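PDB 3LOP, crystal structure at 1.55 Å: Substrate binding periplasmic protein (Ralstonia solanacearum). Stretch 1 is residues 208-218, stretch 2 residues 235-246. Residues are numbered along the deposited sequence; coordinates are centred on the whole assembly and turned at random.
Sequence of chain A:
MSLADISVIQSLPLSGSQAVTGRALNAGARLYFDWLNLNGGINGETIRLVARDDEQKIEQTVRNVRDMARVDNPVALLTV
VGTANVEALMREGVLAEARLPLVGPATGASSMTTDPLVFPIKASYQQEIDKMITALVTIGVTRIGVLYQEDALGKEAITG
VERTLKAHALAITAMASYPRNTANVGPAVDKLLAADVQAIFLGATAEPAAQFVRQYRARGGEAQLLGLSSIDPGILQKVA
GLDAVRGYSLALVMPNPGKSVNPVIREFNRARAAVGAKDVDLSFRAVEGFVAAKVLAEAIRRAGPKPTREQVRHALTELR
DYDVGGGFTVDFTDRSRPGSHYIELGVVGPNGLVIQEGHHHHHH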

# COMPACT_ATOMS: atom_id res chain seq x y z
N PRO A 208 -13.49 2.90 5.08
CA PRO A 208 -14.44 3.87 4.53
C PRO A 208 -14.83 3.52 3.09
O PRO A 208 -15.97 3.72 2.68
CB PRO A 208 -13.69 5.20 4.64
CG PRO A 208 -12.24 4.80 4.68
CD PRO A 208 -12.27 3.57 5.55
N ALA A 209 -13.88 2.98 2.33
CA ALA A 209 -14.17 2.60 0.95
C ALA A 209 -15.26 1.53 0.93
O ALA A 209 -16.21 1.62 0.16
CB ALA A 209 -12.90 2.07 0.27
N ALA A 210 -15.11 0.52 1.79
CA ALA A 210 -16.07 -0.57 1.87
C ALA A 210 -17.46 -0.07 2.28
O ALA A 210 -18.46 -0.45 1.68
CB ALA A 210 -15.58 -1.63 2.85
N GLN A 211 -17.51 0.77 3.31
CA GLN A 211 -18.78 1.30 3.77
C GLN A 211 -19.42 2.17 2.70
O GLN A 211 -20.63 2.11 2.49
CB GLN A 211 -18.59 2.10 5.06
CG GLN A 211 -18.29 1.22 6.26
CD GLN A 211 -19.46 0.31 6.61
OE1 GLN A 211 -19.31 -0.64 7.38
NE2 GLN A 211 -20.63 0.61 6.06
N PHE A 212 -18.62 2.98 2.01
CA PHE A 212 -19.16 3.82 0.96
C PHE A 212 -19.75 2.96 -0.15
O PHE A 212 -20.88 3.18 -0.59
CB PHE A 212 -18.08 4.73 0.36
CG PHE A 212 -18.58 5.57 -0.78
CD1 PHE A 212 -19.16 6.81 -0.54
CD2 PHE A 212 -18.56 5.08 -2.08
CE1 PHE A 212 -19.70 7.56 -1.59
CE2 PHE A 212 -19.10 5.81 -3.13
CZ PHE A 212 -19.68 7.05 -2.89
N VAL A 213 -18.99 1.98 -0.62
CA VAL A 213 -19.46 1.11 -1.69
C VAL A 213 -20.75 0.37 -1.33
O VAL A 213 -21.69 0.35 -2.11
CB VAL A 213 -18.37 0.09 -2.10
CG1 VAL A 213 -18.92 -0.90 -3.11
CG2 VAL A 213 -17.19 0.83 -2.71
N ARG A 214 -20.79 -0.24 -0.14
CA ARG A 214 -21.98 -0.97 0.27
C ARG A 214 -23.21 -0.07 0.31
O ARG A 214 -24.26 -0.41 -0.25
CB ARG A 214 -21.78 -1.61 1.65
CG ARG A 214 -23.03 -2.33 2.17
CD ARG A 214 -22.84 -2.90 3.58
NE ARG A 214 -22.06 -4.14 3.61
CZ ARG A 214 -22.49 -5.31 3.13
NH1 ARG A 214 -23.69 -5.41 2.59
NH2 ARG A 214 -21.71 -6.38 3.22
N GLN A 215 -23.08 1.08 0.96
CA GLN A 215 -24.18 2.03 1.10
C GLN A 215 -24.59 2.67 -0.22
O GLN A 215 -25.78 2.82 -0.51
CB GLN A 215 -23.81 3.11 2.11
CG GLN A 215 -23.70 2.59 3.54
CD GLN A 215 -23.08 3.61 4.48
OE1 GLN A 215 -23.44 4.78 4.47
NE2 GLN A 215 -22.15 3.15 5.32
N TYR A 216 -23.60 3.07 -1.02
CA TYR A 216 -23.88 3.71 -2.30
C TYR A 216 -24.70 2.78 -3.20
O TYR A 216 -25.71 3.19 -3.76
CB TYR A 216 -22.56 4.08 -2.99
CG TYR A 216 -22.72 4.70 -4.37
CD1 TYR A 216 -23.24 5.98 -4.52
CD2 TYR A 216 -22.38 3.98 -5.52
CE1 TYR A 216 -23.41 6.55 -5.78
CE2 TYR A 216 -22.55 4.54 -6.78
CZ TYR A 216 -23.07 5.82 -6.91
OH TYR A 216 -23.26 6.35 -8.16
N ARG A 217 -24.26 1.53 -3.32
CA ARG A 217 -24.96 0.56 -4.15
C ARG A 217 -26.32 0.18 -3.56
O ARG A 217 -27.30 0.04 -4.28
CB ARG A 217 -24.10 -0.70 -4.34
CG ARG A 217 -22.99 -0.56 -5.37
CD ARG A 217 -23.52 -0.80 -6.79
NE ARG A 217 -22.42 -0.91 -7.75
CZ ARG A 217 -21.96 0.09 -8.50
NH1 ARG A 217 -22.51 1.30 -8.43
NH2 ARG A 217 -20.94 -0.12 -9.31
N ALA A 218 -26.38 0.02 -2.24
CA ALA A 218 -27.62 -0.36 -1.59
C ALA A 218 -28.71 0.69 -1.80
O ALA A 218 -29.90 0.36 -1.86
CB ALA A 218 -27.39 -0.57 -0.09
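Stretch 2 (235-246) ILQKVAGLDAVR

Stretch 2 packs on the helix 208-218 as two helical segments, 235-240 and 242-245, joined at G241. The first segment continues a helix that begins earlier in the chain. Its axis approaches that of helix 208-218 to 8.5 Å, and the N-to-C directions differ by 51° (signed crossing angle -51°), so the two helices run obliquely in broadly the same sense. Together the stretches bury 498 Å², both sides summed.

I235 makes no contact. L236 is the first residue to engage: its CA-to-CB bond points sideways, but with chi1 t and chi2 p the end of the side chain comes nearer, placing L236 CD1 3.5 Å from A210 CA, 4.0 Å from A210 CB and 4.1 Å from V213 CG2. Q237 and K238 point away, as expected for the outer side of the helix.

V239 returns to the interface. Its CG1 lies 3.6 Å from A210 CB, while its carbonyl serves the long side chain of R214. R214 NH2 donates to V239 O at 2.8 Å with an N-H...O angle of 147°, and R214 NE donates to the same oxygen at 3.1 Å and 135°, a weak bond. V239 O accordingly lies at the edge of the guanidinium, near its plane.

At A240 the backbones come close: the CA atoms of A240 and R214 are 4.6 Å apart. The methyl group of A240 sits in this close approach, its CB 3.3 Å from A210 O and 4.2 Å from V213 CG1. A240 O lies over one face of the R214 guanidinium, 3.2 Å from R214 CZ; the angles to R214 NH1 and NH2 are too poor for hydrogen bonds.

G241 leaves the helix with phi/psi of 95/136 and occupies the N-cap position of the next one. At these angles a CB would be jammed against the preceding carbonyl oxygen, which by itself calls for glycine; an ideal CB would also lie 3.4 Å from R214 NH2.

In the second segment L242 is out of reach, but A244 points toward stretch 1, its CB 3.6 Å from R217 CB and 3.9 Å from V213 CG1. V245 points away, yet its CG2 still reaches V213 CG1 at 4.0 Å, completing with L236, A240 and A244 the hole that receives V213. Water 1 extends the contact, accepting from R217 NH2 at 3.0 Å and lying 2.8 Å from both A244 O and R246 O. R246, no longer helical, turns back to D243 in a salt bridge, R246 NH1 to D243 OD1 3.0 Å.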

# COMPACT_ATOMS: atom_id res chain seq x y z
N ILE A 235 -10.51 -7.41 0.61
CA ILE A 235 -11.17 -6.90 1.81
C ILE A 235 -12.45 -6.17 1.42
O ILE A 235 -13.48 -6.29 2.08
CB ILE A 235 -10.26 -5.92 2.56
CG1 ILE A 235 -8.94 -6.59 2.92
CG2 ILE A 235 -10.96 -5.41 3.81
CD1 ILE A 235 -7.94 -5.66 3.58
N LEU A 236 -12.37 -5.40 0.33
CA LEU A 236 -13.51 -4.63 -0.14
C LEU A 236 -14.74 -5.50 -0.41
O LEU A 236 -15.83 -5.20 0.08
CB LEU A 236 -13.14 -3.86 -1.41
CG LEU A 236 -14.20 -2.95 -2.02
CD1 LEU A 236 -14.58 -1.86 -1.03
CD2 LEU A 236 -13.66 -2.32 -3.30
N GLN A 237 -14.57 -6.58 -1.17
CA GLN A 237 -15.71 -7.43 -1.47
C GLN A 237 -16.23 -8.17 -0.24
O GLN A 237 -17.42 -8.45 -0.14
CB GLN A 237 -15.36 -8.42 -2.59
CG GLN A 237 -14.32 -9.47 -2.25
CD GLN A 237 -13.96 -10.31 -3.46
OE1 GLN A 237 -13.13 -9.92 -4.28
NE2 GLN A 237 -14.60 -11.47 -3.58
N LYS A 238 -15.34 -8.46 0.70
CA LYS A 238 -15.74 -9.15 1.92
C LYS A 238 -16.63 -8.27 2.80
O LYS A 238 -17.69 -8.70 3.25
CB LYS A 238 -14.50 -9.57 2.72
CG LYS A 238 -14.79 -9.99 4.16
CD LYS A 238 -15.70 -11.21 4.24
CE LYS A 238 -15.05 -12.44 3.63
NZ LYS A 238 -15.92 -13.64 3.73
N VAL A 239 -16.19 -7.04 3.02
CA VAL A 239 -16.93 -6.11 3.86
C VAL A 239 -18.13 -5.46 3.18
O VAL A 239 -19.20 -5.36 3.78
CB VAL A 239 -15.99 -5.00 4.39
CG1 VAL A 239 -16.75 -4.03 5.27
CG2 VAL A 239 -14.84 -5.63 5.16
N ALA A 240 -17.96 -5.02 1.94
CA ALA A 240 -19.05 -4.37 1.22
C ALA A 240 -20.01 -5.34 0.55
O ALA A 240 -21.16 -4.99 0.26
CB ALA A 240 -18.49 -3.41 0.18
N GLY A 241 -19.55 -6.56 0.30
CA GLY A 241 -20.38 -7.55 -0.35
C GLY A 241 -20.15 -7.57 -1.84
O GLY A 241 -20.08 -6.52 -2.48
N LEU A 242 -20.04 -8.77 -2.41
CA LEU A 242 -19.81 -8.93 -3.84
C LEU A 242 -20.88 -8.26 -4.70
O LEU A 242 -20.57 -7.75 -5.78
CB LEU A 242 -19.71 -10.42 -4.18
CG LEU A 242 -19.22 -10.75 -5.59
CD1 LEU A 242 -17.86 -10.10 -5.85
CD2 LEU A 242 -19.13 -12.26 -5.74
N ASP A 243 -22.12 -8.24 -4.24
CA ASP A 243 -23.19 -7.61 -5.02
C ASP A 243 -22.87 -6.15 -5.32
O ASP A 243 -23.22 -5.64 -6.39
CB ASP A 243 -24.53 -7.69 -4.29
CG ASP A 243 -25.13 -9.08 -4.29
OD1 ASP A 243 -24.68 -9.94 -5.08
OD2 ASP A 243 -26.08 -9.32 -3.52
N ALA A 244 -22.22 -5.47 -4.39
CA ALA A 244 -21.88 -4.07 -4.57
C ALA A 244 -20.51 -3.88 -5.19
O ALA A 244 -20.25 -2.87 -5.84
CB ALA A 244 -21.95 -3.33 -3.23
N VAL A 245 -19.64 -4.87 -5.00
CA VAL A 245 -18.27 -4.79 -5.48
C VAL A 245 -17.92 -5.38 -6.85
O VAL A 245 -16.97 -4.93 -7.48
CB VAL A 245 -17.30 -5.38 -4.42
CG1 VAL A 245 -15.86 -5.31 -4.89
CG2 VAL A 245 -17.45 -4.61 -3.11
N ARG A 246 -18.67 -6.37 -7.33
CA ARG A 246 -18.33 -6.93 -8.64
C ARG A 246 -18.27 -5.81 -9.69
O ARG A 246 -19.15 -4.94 -9.73
CB ARG A 246 -19.33 -8.02 -9.06
CG ARG A 246 -20.80 -7.63 -9.11
CD ARG A 246 -21.64 -8.75 -9.74
NE ARG A 246 -21.53 -10.02 -9.02
CZ ARG A 246 -22.38 -10.43 -8.08
NH1 ARG A 246 -23.41 -9.67 -7.74
NH2 ARG A 246 -22.19 -11.59 -7.46
O HOH W 1 -19.24 -2.45 -8.41
O HOH W 2 -22.45 -3.80 -8.35